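Local coordinates for fructuronate-tagaturonate epimerase UxaE from Cohnella laeviribosi in complex with 1 glycerol (Cohnella laeviribosi, PDB 6IL9), which catalyses the interconversion of D-tagaturonate and D-fructuronate, probably at the zinc ion bound in its TIM barrel, at residues N413-A418 against P426-E431; K311-I316 against A434-H439; I125-L130 against A403-T408; L373-I378 against E470-A475. All coordinates share one frame; numbering follows the deposited sequence.

Interaction 1. Residues N413-A418 against P426-E431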
loop_
_atom_site.group_PDB
_atom_site.type_symbol
_atom_site.label_atom_id
_atom_site.label_comp_id
_atom_site.label_asym_id
_atom_site.label_seq_id
_atom_site.Cartn_x
_atom_site.Cartn_y
_atom_site.Cartn_z
ATOM N N ASN A 413 2.877 5.038 28.283
ATOM C CA ASN A 413 1.428 4.833 28.269
ATOM C C ASN A 413 1.040 3.362 28.190
ATOM O O ASN A 413 -0.138 3.034 28.373
ATOM C CB ASN A 413 0.789 5.560 27.077
ATOM C CG ASN A 413 0.693 7.051 27.278
ATOM O OD1 ASN A 413 0.715 7.537 28.411
ATOM N ND2 ASN A 413 0.556 7.791 26.176
ATOM N N ILE A 414 1.984 2.476 27.909
ATOM C CA ILE A 414 1.672 1.072 27.657
ATOM C C ILE A 414 1.749 0.295 28.973
ATOM O O ILE A 414 2.797 0.279 29.624
ATOM C CB ILE A 414 2.626 0.480 26.610
ATOM C CG1 ILE A 414 2.648 1.362 25.348
ATOM C CG2 ILE A 414 2.207 -0.951 26.246
ATOM C CD1 ILE A 414 3.671 0.912 24.291
ATOM N N ARG A 415 0.650 -0.352 29.355
ATOM C CA ARG A 415 0.642 -1.138 30.584
ATOM C C ARG A 415 1.682 -2.254 30.498
ATOM O O ARG A 415 1.830 -2.887 29.440
ATOM C CB ARG A 415 -0.740 -1.751 30.840
ATOM C CG ARG A 415 -1.815 -0.795 31.334
ATOM C CD ARG A 415 -3.210 -1.426 31.207
ATOM N NE ARG A 415 -3.545 -1.653 29.805
ATOM C CZ ARG A 415 -4.523 -2.433 29.354
ATOM N NH1 ARG A 415 -5.322 -3.087 30.193
ATOM N NH2 ARG A 415 -4.707 -2.546 28.043
ATOM N N PRO A 416 2.421 -2.522 31.578
ATOM C CA PRO A 416 3.335 -3.669 31.573
ATOM C C PRO A 416 2.563 -4.960 31.369
ATOM O O PRO A 416 1.444 -5.115 31.864
ATOM C CB PRO A 416 3.986 -3.616 32.961
ATOM C CG PRO A 416 3.794 -2.179 33.417
ATOM C CD PRO A 416 2.500 -1.736 32.824
ATOM N N LEU A 417 3.178 -5.882 30.622
ATOM C CA LEU A 417 2.524 -7.151 30.306
ATOM C C LEU A 417 2.125 -7.894 31.576
ATOM O O LEU A 417 1.061 -8.522 31.632
ATOM C CB LEU A 417 3.454 -8.009 29.444
ATOM C CG LEU A 417 3.527 -7.717 27.942
ATOM C CD1 LEU A 417 4.625 -8.547 27.278
ATOM C CD2 LEU A 417 2.177 -7.977 27.275
ATOM N N ALA A 418 2.950 -7.799 32.621
ATOM C CA ALA A 418 2.643 -8.448 33.891
ATOM C C ALA A 418 1.404 -7.881 34.572
ATOM O O ALA A 418 0.898 -8.506 35.512
ATOM C CB ALA A 418 3.851 -8.342 34.825
ATOM N N PRO A 426 -5.853 -8.353 23.935
ATOM C CA PRO A 426 -6.325 -7.716 22.693
ATOM C C PRO A 426 -6.582 -6.225 22.823
ATOM O O PRO A 426 -6.553 -5.522 21.802
ATOM C CB PRO A 426 -7.621 -8.476 22.380
ATOM C CG PRO A 426 -7.404 -9.829 22.981
ATOM C CD PRO A 426 -6.660 -9.550 24.260
ATOM N N SER A 427 -6.817 -5.724 24.041
ATOM C CA SER A 427 -7.070 -4.298 24.230
ATOM C C SER A 427 -5.872 -3.448 23.821
ATOM O O SER A 427 -6.044 -2.274 23.466
ATOM C CB SER A 427 -7.461 -4.021 25.686
ATOM O OG SER A 427 -6.415 -4.337 26.593
ATOM N N TYR A 428 -4.656 -4.009 23.858
ATOM C CA TYR A 428 -3.493 -3.262 23.379
ATOM C C TYR A 428 -3.691 -2.768 21.951
ATOM O O TYR A 428 -3.241 -1.670 21.597
ATOM C CB TYR A 428 -2.243 -4.134 23.419
ATOM C CG TYR A 428 -1.601 -4.327 24.768
ATOM C CD1 TYR A 428 -1.173 -3.239 25.530
ATOM C CD2 TYR A 428 -1.371 -5.609 25.256
ATOM C CE1 TYR A 428 -0.548 -3.435 26.762
ATOM C CE2 TYR A 428 -0.752 -5.811 26.483
ATOM C CZ TYR A 428 -0.344 -4.728 27.224
ATOM O OH TYR A 428 0.281 -4.957 28.432
ATOM N N MET A 429 -4.315 -3.585 21.098
ATOM C CA MET A 429 -4.442 -3.219 19.691
ATOM C C MET A 429 -5.540 -2.193 19.452
ATOM O O MET A 429 -5.819 -1.846 18.296
ATOM C CB MET A 429 -4.654 -4.475 18.834
ATOM C CG MET A 429 -3.371 -5.328 18.683
ATOM S SD MET A 429 -1.883 -4.508 18.010
ATOM C CE MET A 429 -1.082 -3.963 19.535
ATOM N N ASN A 430 -6.137 -1.673 20.523
ATOM C CA ASN A 430 -7.015 -0.516 20.457
ATOM C C ASN A 430 -6.360 0.759 20.970
ATOM O O ASN A 430 -7.014 1.799 20.979
ATOM C CB ASN A 430 -8.296 -0.759 21.263
ATOM C CG ASN A 430 -9.140 -1.866 20.687
ATOM O OD1 ASN A 430 -9.180 -2.054 19.470
ATOM N ND2 ASN A 430 -9.799 -2.622 21.556
ATOM N N GLU A 431 -5.098 0.712 21.386
ATOM C CA GLU A 431 -4.439 1.853 22.015
ATOM C C GLU A 431 -3.396 2.461 21.093
ATOM O O GLU A 431 -2.684 1.739 20.393
ATOM C CB GLU A 431 -3.768 1.433 23.321
ATOM C CG GLU A 431 -4.745 0.844 24.318
ATOM C CD GLU A 431 -4.047 0.091 25.428
ATOM O OE1 GLU A 431 -2.800 -0.045 25.375
ATOM O OE2 GLU A 431 -4.751 -0.358 26.364
HETATM O O HOH W 1 -1.807 -0.128 27.793
HETATM O O HOH W 2 -7.889 -3.874 29.602
#

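Interaction 2. Residues K311-I316 against A434-H439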
loop_
_atom_site.group_PDB
_atom_site.type_symbol
_atom_site.label_atom_id
_atom_site.label_comp_id
_atom_site.label_asym_id
_atom_site.label_seq_id
_atom_site.Cartn_x
_atom_site.Cartn_y
_atom_site.Cartn_z
ATOM N N LYS A 311 1.890 6.295 11.592
ATOM C CA LYS A 311 1.408 4.922 11.498
ATOM C C LYS A 311 0.579 4.539 12.721
ATOM O O LYS A 311 0.968 4.808 13.861
ATOM C CB LYS A 311 2.582 3.946 11.379
ATOM C CG LYS A 311 3.471 4.158 10.173
ATOM C CD LYS A 311 2.665 4.151 8.887
ATOM C CE LYS A 311 3.606 4.098 7.675
ATOM N NZ LYS A 311 2.956 4.567 6.432
ATOM N N GLY A 312 -0.562 3.881 12.471
ATOM C CA GLY A 312 -1.289 3.143 13.490
ATOM C C GLY A 312 -2.368 3.919 14.205
ATOM O O GLY A 312 -3.199 3.314 14.904
ATOM N N ILE A 313 -2.394 5.237 14.047
ATOM C CA ILE A 313 -3.235 6.097 14.858
ATOM C C ILE A 313 -4.014 7.040 13.949
ATOM O O ILE A 313 -3.754 7.141 12.753
ATOM C CB ILE A 313 -2.395 6.891 15.868
ATOM C CG1 ILE A 313 -1.372 7.762 15.130
ATOM C CG2 ILE A 313 -1.704 5.922 16.835
ATOM C CD1 ILE A 313 -0.799 8.879 16.050
ATOM N N ASP A 314 -4.958 7.760 14.550
ATOM C CA ASP A 314 -5.715 8.788 13.844
ATOM C C ASP A 314 -4.891 10.073 13.705
ATOM O O ASP A 314 -3.783 10.203 14.234
ATOM C CB ASP A 314 -7.031 9.065 14.588
ATOM C CG ASP A 314 -8.150 9.568 13.680
ATOM O OD1 ASP A 314 -7.892 9.997 12.548
ATOM O OD2 ASP A 314 -9.315 9.546 14.124
ATOM N N TYR A 315 -5.461 11.026 12.968
ATOM C CA TYR A 315 -4.824 12.306 12.661
ATOM C C TYR A 315 -4.356 13.055 13.910
ATOM O O TYR A 315 -5.021 13.044 14.948
ATOM C CB TYR A 315 -5.828 13.171 11.892
ATOM C CG TYR A 315 -5.325 14.541 11.493
ATOM C CD1 TYR A 315 -4.357 14.689 10.501
ATOM C CD2 TYR A 315 -5.854 15.692 12.075
ATOM C CE1 TYR A 315 -3.911 15.939 10.118
ATOM C CE2 TYR A 315 -5.418 16.945 11.698
ATOM C CZ TYR A 315 -4.440 17.067 10.712
ATOM O OH TYR A 315 -3.992 18.320 10.319
ATOM N N ILE A 316 -3.202 13.719 13.797
ATOM C CA ILE A 316 -2.707 14.657 14.808
ATOM C C ILE A 316 -2.769 16.058 14.217
ATOM O O ILE A 316 -2.165 16.321 13.172
ATOM C CB ILE A 316 -1.267 14.337 15.247
ATOM C CG1 ILE A 316 -1.187 13.004 15.992
ATOM C CG2 ILE A 316 -0.742 15.430 16.172
ATOM C CD1 ILE A 316 0.235 12.486 16.148
ATOM N N ALA A 434 0.607 1.255 22.055
ATOM C CA ALA A 434 0.861 -0.159 21.770
ATOM C C ALA A 434 0.688 -0.471 20.282
ATOM O O ALA A 434 1.445 -1.269 19.717
ATOM C CB ALA A 434 -0.056 -1.049 22.614
ATOM N N ARG A 435 -0.313 0.131 19.629
ATOM C CA ARG A 435 -0.451 -0.067 18.185
ATOM C C ARG A 435 0.814 0.364 17.449
ATOM O O ARG A 435 1.308 -0.352 16.569
ATOM C CB ARG A 435 -1.669 0.687 17.644
ATOM C CG ARG A 435 -2.986 -0.047 17.880
ATOM C CD ARG A 435 -4.160 0.714 17.281
ATOM N NE ARG A 435 -4.138 0.747 15.816
ATOM C CZ ARG A 435 -4.550 -0.245 15.034
ATOM N NH1 ARG A 435 -5.017 -1.363 15.579
ATOM N NH2 ARG A 435 -4.493 -0.123 13.703
ATOM N N GLN A 436 1.364 1.532 17.799
ATOM C CA GLN A 436 2.573 1.977 17.108
ATOM C C GLN A 436 3.753 1.064 17.411
ATOM O O GLN A 436 4.582 0.798 16.531
ATOM C CB GLN A 436 2.901 3.414 17.494
ATOM C CG GLN A 436 1.858 4.396 16.984
ATOM C CD GLN A 436 2.385 5.807 16.965
ATOM O OE1 GLN A 436 2.954 6.278 17.953
ATOM N NE2 GLN A 436 2.210 6.494 15.847
ATOM N N LEU A 437 3.831 0.573 18.649
ATOM C CA LEU A 437 4.905 -0.329 19.048
ATOM C C LEU A 437 4.932 -1.558 18.154
ATOM O O LEU A 437 5.990 -1.948 17.651
ATOM C CB LEU A 437 4.707 -0.736 20.506
ATOM C CG LEU A 437 5.556 -1.887 21.039
ATOM C CD1 LEU A 437 7.006 -1.432 21.150
ATOM C CD2 LEU A 437 5.015 -2.370 22.385
ATOM N N LEU A 438 3.767 -2.176 17.945
ATOM C CA LEU A 438 3.697 -3.383 17.123
ATOM C C LEU A 438 3.720 -3.064 15.630
ATOM O O LEU A 438 4.221 -3.873 14.840
ATOM C CB LEU A 438 2.439 -4.189 17.483
ATOM C CG LEU A 438 2.543 -5.220 18.624
ATOM C CD1 LEU A 438 3.463 -6.360 18.248
ATOM C CD2 LEU A 438 3.010 -4.589 19.952
ATOM N N HIS A 439 3.210 -1.893 15.230
ATOM C CA HIS A 439 3.120 -1.554 13.807
ATOM C C HIS A 439 4.508 -1.516 13.189
ATOM O O HIS A 439 4.756 -2.123 12.145
ATOM C CB HIS A 439 2.422 -0.190 13.652
ATOM C CG HIS A 439 2.051 0.178 12.242
ATOM N ND1 HIS A 439 2.974 0.304 11.222
ATOM C CD2 HIS A 439 0.848 0.496 11.700
ATOM C CE1 HIS A 439 2.356 0.661 10.110
ATOM N NE2 HIS A 439 1.064 0.789 10.373
#

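Interaction 3. Residues I125-L130 against A403-T408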
loop_
_atom_site.group_PDB
_atom_site.type_symbol
_atom_site.label_atom_id
_atom_site.label_comp_id
_atom_site.label_asym_id
_atom_site.label_seq_id
_atom_site.Cartn_x
_atom_site.Cartn_y
_atom_site.Cartn_z
ATOM N N ILE A 125 9.882 -0.790 -0.937
ATOM C CA ILE A 125 11.214 -1.390 -0.957
ATOM C C ILE A 125 11.676 -1.703 0.461
ATOM O O ILE A 125 12.250 -2.767 0.725
ATOM C CB ILE A 125 12.202 -0.457 -1.686
ATOM C CG1 ILE A 125 11.855 -0.368 -3.168
ATOM C CG2 ILE A 125 13.623 -0.946 -1.508
ATOM C CD1 ILE A 125 12.022 -1.682 -3.907
ATOM N N ARG A 126 11.415 -0.786 1.400
ATOM C CA ARG A 126 11.767 -1.025 2.796
ATOM C C ARG A 126 10.996 -2.205 3.374
ATOM O O ARG A 126 11.559 -3.027 4.103
ATOM C CB ARG A 126 11.508 0.236 3.621
ATOM C CG ARG A 126 11.598 0.013 5.128
ATOM C CD ARG A 126 11.688 1.327 5.862
ATOM N NE ARG A 126 12.885 2.062 5.463
ATOM C CZ ARG A 126 12.929 3.381 5.304
ATOM N NH1 ARG A 126 11.839 4.111 5.514
ATOM N NH2 ARG A 126 14.061 3.967 4.934
ATOM N N GLU A 127 9.699 -2.301 3.070
ATOM C CA GLU A 127 8.915 -3.430 3.566
ATOM C C GLU A 127 9.449 -4.757 3.044
ATOM O O GLU A 127 9.476 -5.752 3.776
ATOM C CB GLU A 127 7.452 -3.264 3.171
ATOM C CG GLU A 127 6.682 -2.351 4.086
ATOM C CD GLU A 127 5.312 -2.000 3.534
ATOM O OE1 GLU A 127 5.219 -1.561 2.361
ATOM O OE2 GLU A 127 4.321 -2.164 4.278
ATOM N N LEU A 128 9.843 -4.804 1.769
ATOM C CA LEU A 128 10.451 -6.022 1.240
ATOM C C LEU A 128 11.730 -6.358 1.994
ATOM O O LEU A 128 11.964 -7.518 2.349
ATOM C CB LEU A 128 10.756 -5.865 -0.246
ATOM C CG LEU A 128 9.567 -5.662 -1.183
ATOM C CD1 LEU A 128 10.070 -5.449 -2.605
ATOM C CD2 LEU A 128 8.607 -6.845 -1.097
ATOM N N ALA A 129 12.565 -5.350 2.249
ATOM C CA ALA A 129 13.839 -5.584 2.925
ATOM C C ALA A 129 13.637 -6.042 4.366
ATOM O O ALA A 129 14.358 -6.922 4.851
ATOM C CB ALA A 129 14.687 -4.312 2.872
ATOM N N LEU A 130 12.659 -5.467 5.066
ATOM C CA LEU A 130 12.427 -5.813 6.462
ATOM C C LEU A 130 11.709 -7.143 6.635
ATOM O O LEU A 130 11.787 -7.733 7.718
ATOM C CB LEU A 130 11.621 -4.709 7.156
ATOM C CG LEU A 130 12.317 -3.355 7.354
ATOM C CD1 LEU A 130 11.487 -2.427 8.231
ATOM C CD2 LEU A 130 13.701 -3.558 7.951
ATOM N N ALA A 403 14.138 4.120 13.866
ATOM C CA ALA A 403 15.037 4.653 12.851
ATOM C C ALA A 403 14.418 4.630 11.457
ATOM O O ALA A 403 14.846 5.401 10.593
ATOM C CB ALA A 403 16.352 3.868 12.861
ATOM N N TYR A 404 13.409 3.780 11.225
ATOM C CA TYR A 404 12.783 3.605 9.917
ATOM C C TYR A 404 11.431 4.285 9.783
ATOM O O TYR A 404 10.999 4.563 8.658
ATOM C CB TYR A 404 12.574 2.117 9.624
ATOM C CG TYR A 404 13.842 1.348 9.383
ATOM C CD1 TYR A 404 14.514 1.450 8.173
ATOM C CD2 TYR A 404 14.360 0.512 10.353
ATOM C CE1 TYR A 404 15.677 0.745 7.941
ATOM C CE2 TYR A 404 15.521 -0.198 10.131
ATOM C CZ TYR A 404 16.175 -0.077 8.922
ATOM O OH TYR A 404 17.334 -0.783 8.690
ATOM N N TYR A 405 10.732 4.511 10.890
ATOM C CA TYR A 405 9.416 5.129 10.866
ATOM C C TYR A 405 9.392 6.216 11.921
ATOM O O TYR A 405 9.823 5.981 13.054
ATOM C CB TYR A 405 8.325 4.092 11.129
ATOM C CG TYR A 405 8.266 3.040 10.046
ATOM C CD1 TYR A 405 7.490 3.239 8.915
ATOM C CD2 TYR A 405 9.009 1.877 10.134
ATOM C CE1 TYR A 405 7.437 2.300 7.909
ATOM C CE2 TYR A 405 8.963 0.919 9.127
ATOM C CZ TYR A 405 8.177 1.147 8.012
ATOM O OH TYR A 405 8.105 0.224 6.987
ATOM N N HIS A 406 8.910 7.399 11.551
ATOM C CA HIS A 406 8.861 8.519 12.489
ATOM C C HIS A 406 7.575 8.433 13.298
ATOM O O HIS A 406 6.479 8.580 12.749
ATOM C CB HIS A 406 8.939 9.860 11.770
ATOM C CG HIS A 406 8.788 11.028 12.696
ATOM N ND1 HIS A 406 9.827 11.500 13.469
ATOM C CD2 HIS A 406 7.710 11.786 13.011
ATOM C CE1 HIS A 406 9.402 12.516 14.203
ATOM N NE2 HIS A 406 8.122 12.711 13.942
ATOM N N VAL A 407 7.707 8.192 14.604
ATOM C CA VAL A 407 6.565 8.122 15.507
ATOM C C VAL A 407 6.897 8.888 16.782
ATOM O O VAL A 407 8.061 9.088 17.132
ATOM C CB VAL A 407 6.185 6.660 15.843
ATOM C CG1 VAL A 407 5.686 5.929 14.583
ATOM C CG2 VAL A 407 7.386 5.917 16.464
ATOM N N THR A 408 5.854 9.330 17.490
ATOM C CA THR A 408 6.043 9.987 18.781
ATOM C C THR A 408 5.509 9.129 19.922
ATOM O O THR A 408 5.029 9.644 20.935
ATOM C CB THR A 408 5.389 11.371 18.789
ATOM O OG1 THR A 408 4.021 11.272 18.373
ATOM C CG2 THR A 408 6.140 12.326 17.857
#

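Interaction 4. Residues L373-I378 against E470-A475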
loop_
_atom_site.group_PDB
_atom_site.type_symbol
_atom_site.label_atom_id
_atom_site.label_comp_id
_atom_site.label_asym_id
_atom_site.label_seq_id
_atom_site.Cartn_x
_atom_site.Cartn_y
_atom_site.Cartn_z
ATOM N N LEU A 373 -1.421 -5.326 11.820
ATOM C CA LEU A 373 -1.893 -5.202 13.195
ATOM C C LEU A 373 -3.157 -6.022 13.435
ATOM O O LEU A 373 -3.379 -6.493 14.556
ATOM C CB LEU A 373 -2.139 -3.730 13.555
ATOM C CG LEU A 373 -0.904 -2.851 13.739
ATOM C CD1 LEU A 373 -1.322 -1.435 14.157
ATOM C CD2 LEU A 373 0.084 -3.429 14.763
ATOM N N GLU A 374 -3.999 -6.216 12.412
ATOM C CA GLU A 374 -5.145 -7.102 12.604
ATOM C C GLU A 374 -4.712 -8.549 12.788
ATOM O O GLU A 374 -5.372 -9.302 13.510
ATOM C CB GLU A 374 -6.111 -7.003 11.431
ATOM C CG GLU A 374 -6.894 -5.698 11.402
ATOM C CD GLU A 374 -7.671 -5.426 12.678
ATOM O OE1 GLU A 374 -8.247 -6.373 13.272
ATOM O OE2 GLU A 374 -7.714 -4.241 13.088
ATOM N N ALA A 375 -3.615 -8.952 12.148
ATOM C CA ALA A 375 -3.081 -10.292 12.387
ATOM C C ALA A 375 -2.535 -10.408 13.806
ATOM O O ALA A 375 -2.760 -11.419 14.492
ATOM C CB ALA A 375 -1.997 -10.615 11.353
ATOM N N VAL A 376 -1.833 -9.370 14.268
ATOM C CA VAL A 376 -1.354 -9.347 15.648
ATOM C C VAL A 376 -2.525 -9.431 16.618
ATOM O O VAL A 376 -2.461 -10.142 17.632
ATOM C CB VAL A 376 -0.501 -8.088 15.898
ATOM C CG1 VAL A 376 -0.183 -7.954 17.399
ATOM C CG2 VAL A 376 0.789 -8.141 15.092
ATOM N N ARG A 377 -3.615 -8.717 16.320
ATOM C CA ARG A 377 -4.797 -8.780 17.174
ATOM C C ARG A 377 -5.340 -10.205 17.266
ATOM O O ARG A 377 -5.754 -10.648 18.342
ATOM C CB ARG A 377 -5.868 -7.828 16.648
ATOM C CG ARG A 377 -6.990 -7.579 17.627
ATOM C CD ARG A 377 -8.239 -7.091 16.907
ATOM N NE ARG A 377 -8.069 -5.839 16.162
ATOM C CZ ARG A 377 -8.094 -4.622 16.706
ATOM N NH1 ARG A 377 -8.237 -4.476 18.017
ATOM N NH2 ARG A 377 -7.960 -3.548 15.940
ATOM N N ILE A 378 -5.336 -10.944 16.154
ATOM C CA ILE A 378 -5.762 -12.343 16.213
ATOM C C ILE A 378 -4.855 -13.139 17.148
ATOM O O ILE A 378 -5.324 -14.004 17.902
ATOM C CB ILE A 378 -5.786 -12.959 14.803
ATOM C CG1 ILE A 378 -6.892 -12.328 13.959
ATOM C CG2 ILE A 378 -5.947 -14.496 14.890
ATOM C CD1 ILE A 378 -8.275 -12.509 14.496
ATOM N N GLU A 470 -10.378 -17.879 9.214
ATOM C CA GLU A 470 -11.706 -17.282 9.144
ATOM C C GLU A 470 -11.817 -16.079 10.074
ATOM O O GLU A 470 -12.441 -15.074 9.719
ATOM C CB GLU A 470 -12.780 -18.316 9.480
ATOM C CG GLU A 470 -13.442 -18.920 8.254
ATOM C CD GLU A 470 -14.643 -19.784 8.608
ATOM O OE1 GLU A 470 -15.397 -20.148 7.680
ATOM O OE2 GLU A 470 -14.832 -20.096 9.809
ATOM N N ASP A 471 -11.206 -16.157 11.261
ATOM C CA ASP A 471 -11.218 -15.015 12.173
ATOM C C ASP A 471 -10.475 -13.831 11.577
ATOM O O ASP A 471 -10.923 -12.690 11.708
ATOM C CB ASP A 471 -10.585 -15.379 13.521
ATOM C CG ASP A 471 -11.451 -16.304 14.359
ATOM O OD1 ASP A 471 -12.614 -16.567 13.991
ATOM O OD2 ASP A 471 -10.956 -16.765 15.409
ATOM N N TYR A 472 -9.316 -14.081 10.955
ATOM C CA TYR A 472 -8.537 -12.989 10.375
ATOM C C TYR A 472 -9.314 -12.304 9.259
ATOM O O TYR A 472 -9.344 -11.067 9.171
ATOM C CB TYR A 472 -7.189 -13.521 9.858
ATOM C CG TYR A 472 -6.248 -12.454 9.282
ATOM C CD1 TYR A 472 -6.016 -11.256 9.957
ATOM C CD2 TYR A 472 -5.583 -12.660 8.075
ATOM C CE1 TYR A 472 -5.156 -10.295 9.437
ATOM C CE2 TYR A 472 -4.718 -11.697 7.547
ATOM C CZ TYR A 472 -4.502 -10.518 8.245
ATOM O OH TYR A 472 -3.650 -9.540 7.754
ATOM N N GLU A 473 -9.969 -13.088 8.400
ATOM C CA GLU A 473 -10.696 -12.477 7.296
ATOM C C GLU A 473 -11.922 -11.721 7.782
ATOM O O GLU A 473 -12.252 -10.667 7.224
ATOM C CB GLU A 473 -11.046 -13.548 6.273
ATOM C CG GLU A 473 -9.772 -14.071 5.669
ATOM C CD GLU A 473 -9.957 -15.225 4.741
ATOM O OE1 GLU A 473 -11.108 -15.678 4.548
ATOM O OE2 GLU A 473 -8.923 -15.681 4.204
ATOM N N ALA A 474 -12.578 -12.202 8.844
ATOM C CA ALA A 474 -13.684 -11.436 9.417
ATOM C C ALA A 474 -13.183 -10.124 9.992
ATOM O O ALA A 474 -13.865 -9.093 9.911
ATOM C CB ALA A 474 -14.390 -12.244 10.507
ATOM N N ALA A 475 -11.995 -10.150 10.592
ATOM C CA ALA A 475 -11.423 -8.925 11.135
ATOM C C ALA A 475 -11.089 -7.935 10.024
ATOM O O ALA A 475 -11.331 -6.731 10.168
ATOM C CB ALA A 475 -10.185 -9.252 11.961
#

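Interaction 1. Residues N413-A418 against P426-E431
Tyr428 and Arg415 each reach across this contact, one with a hydroxyl and the other with a guanidinium. The OH of Tyr428 donates to O of Arg415 at 2.8 Å; this oxygen lies at the ring edge, near the ring plane, while the hydroxyl itself stands well above the carbonyl plane. Two aliphatic groups meet the same ring obliquely. CG2 of Ile414 is 3.7 Å from CE1 of Tyr428, the two side chains crossing at about a right angle, and CD2 of Leu417 is 3.7 Å from CE2 of Tyr428.

The chain of Arg415 turns at chi3 (-65°), which sets NE within 3.1 Å of water 1, the acceptor of its hydrogen. NH2 serves two acceptors. Toward OG of Ser427 it makes a nearly straight bond of 2.9 Å (N-H...O 162°) in the guanidinium plane; OG also bonds to the backbone O of Glu424, which helps to fix it. Toward OE2 of Glu431 it forms a salt bridge of 2.8 Å, the guanidinium and carboxylate planes 53° apart. The hydrogen bond within it is weak, so the attraction is probably mainly electrostatic. Water 1 ties in the other carboxylate oxygen, donating to OE1 of Glu431 and accepting from N of Arg415.

Both segments belong to the long connection between helix 384-402 and helix 432-440, with Glu431 at the N-cap of the latter. Ile414 packs on Leu437 of that helix, Leu417 and the Tyr428 ring meet His391 of helix 384-402, and Met429 turns onto helix 369-382.

Interaction 2. Residues K311-I316 against A434-H439
NE2 of Gln436 is gripped by two oxygens: it donates to O of Lys311 at 2.9 Å (N-H...O 163°), with the acceptor almost in the amide plane, and to OE1 of Gln310. OE1 of Gln436 bonds to OG1 of Thr409, which fixes the amide's flip. A leucine in place of Gln436 would probably leave O of Lys311 without this donor and Thr409 and Gln310 without their amide partners. A second side chain reads the next carbonyl, NE of Arg435 donating to O of Gly312 at 2.9 Å in both the carbonyl and the guanidinium plane, while its NH2 forms a salt bridge with Asp347.

Segment 311-316 follows barrel strand 300-302 of the TIM barrel, and helix 432-440 lies against this loop beside the zinc site. Lys311 NZ bonds to Ser344 and to a bound glycerol, its side chain about 6 Å from the zinc ion. Between the two backbones Gly312 comes close, its CA 5.4 Å from CA of Gln436. Over the imidazole of His439, CB of Lys311 makes a CH-pi contact, 3.5 Å from the ring centroid and 10° off the normal. NE2 of that ring bonds to the phosphate of the phosphoserine at position 346.

Interaction 3. Residues I125-L130 against A403-T408
Arg126 and Tyr404 mark the nearest backbone approach, yet their CA atoms are 8.6 Å apart, so helix 125-131 and the irregular segment 403-408 meet mainly through side chains. Arg126 leaves the helix with CG anti to its backbone N (chi1 169°), and its chain turns further out, at chi3, which sets the position of NE. There NE lies 3.2 Å from CD1 of Tyr404, at the edge of that ring and near its plane. The guanidinium and the ring are inclined at 55°, and CB of Tyr404 sits over one guanidinium face. NH1 of Arg126 is 3.3 Å from O of Tyr404, but the angle is too poor for a hydrogen bond.

The stem of Arg126 slides past Tyr405 in the opposite direction, CD lying 3.9 Å from the Tyr405 OH. One turn along, Leu130 divides its methyls between the two tyrosines: CD2 is over a face of Tyr404, 4.4 Å from CZ, and CD1 is at the edge of Tyr405, 4.3 Å from CE2. These are loose van der Waals contacts. An alanine at Arg126 would probably leave the Tyr404 ring edge without its neighbour and give that ring more freedom to turn.

The hydroxyl of Tyr405 has its polar partner in OH of Tyr442, and Glu127, whose CG comes near that hydroxyl, turns its carboxylate to Arg99 and to N of Ser124. Helix 125-131 directly follows strand 117-124 in the beta/alpha order of a TIM barrel. With the side chain of Tyr405 about 9 Å from the zinc ion and that of Glu127 about 5 Å from glycerol, the contact is consistent with a loop laid beside the metal-centred pocket at the barrel mouth.

Interaction 4. Residues L373-I378 against E470-A475
Tyr472 of helix 469-487 brings its ring up to Ala375 of helix 369-382, the helix that follows the eighth strand, 363-367, of the TIM barrel. The short helical segments come within 9.6 Å axis to axis, their directions 135° apart, nearer antiparallel than parallel.

From CB the chain of Tyr472 sets out with CG anti to the backbone N (chi1 -177°), and the ring that follows reaches Ala375. CD1 is the first ring atom to make contact, 3.9 Å from CA of Ala375 and near CG1 of Ile378. CE1 comes closest: it lies 3.4 Å from N of Ala375, and C of Glu374 stands at this edge of the ring, near its plane. CZ then passes 4.0 Å from CB of Ala375, a methyl small enough to let the ring lie this near the backbone. At the tip, OH skirts the same methyl and bonds to O of Asn371, so the buried hydroxyl has a polar partner.

Ile378 extends the apolar strip one turn on: its CD1 is 3.8 Å from CB of Asp471, whose carboxylate is drawn away to Arg468 in a salt bridge. Phe461 and Leu465 of helix 458-467 also pack on Ala375.

Toward the other end, OE1 of Glu374 rests 3.7 Å from the methyl CB of Ala475. What holds this carboxylate is Arg377 of its own helix, side-on and on the syn side of both oxygens: NE donates to OE1 of Glu374 at 2.9 Å, and NH2 of Arg377 donates to OE2 of Glu374 at 2.9 Å, with an N-H...O angle of 168°.

Interactions 2 and 4 are buried, interaction 1 is partly buried, and interaction 3 lies at the surface. Their chemistry follows place: interaction 2, nearest the zinc ion, relies on side chains bonding to backbone carbonyls; interaction 4 is apolar helix packing; interaction 1 mixes a salt bridge linked by water with an apolar ring; interaction 3 has van der Waals contacts and a guanidinium at a ring edge, without hydrogen bonds between its segments. Helix 432-440 and the loop before it join the first three: NH1 of Arg435 is 2.9 Å from O of Met429, and Val407 packs on Gln436. Helix 369-382 ties in interaction 4 through Leu373 on His439 and through Arg377, which bonds to Asn430. Interaction 3 touches neither interaction 1 nor interaction 4.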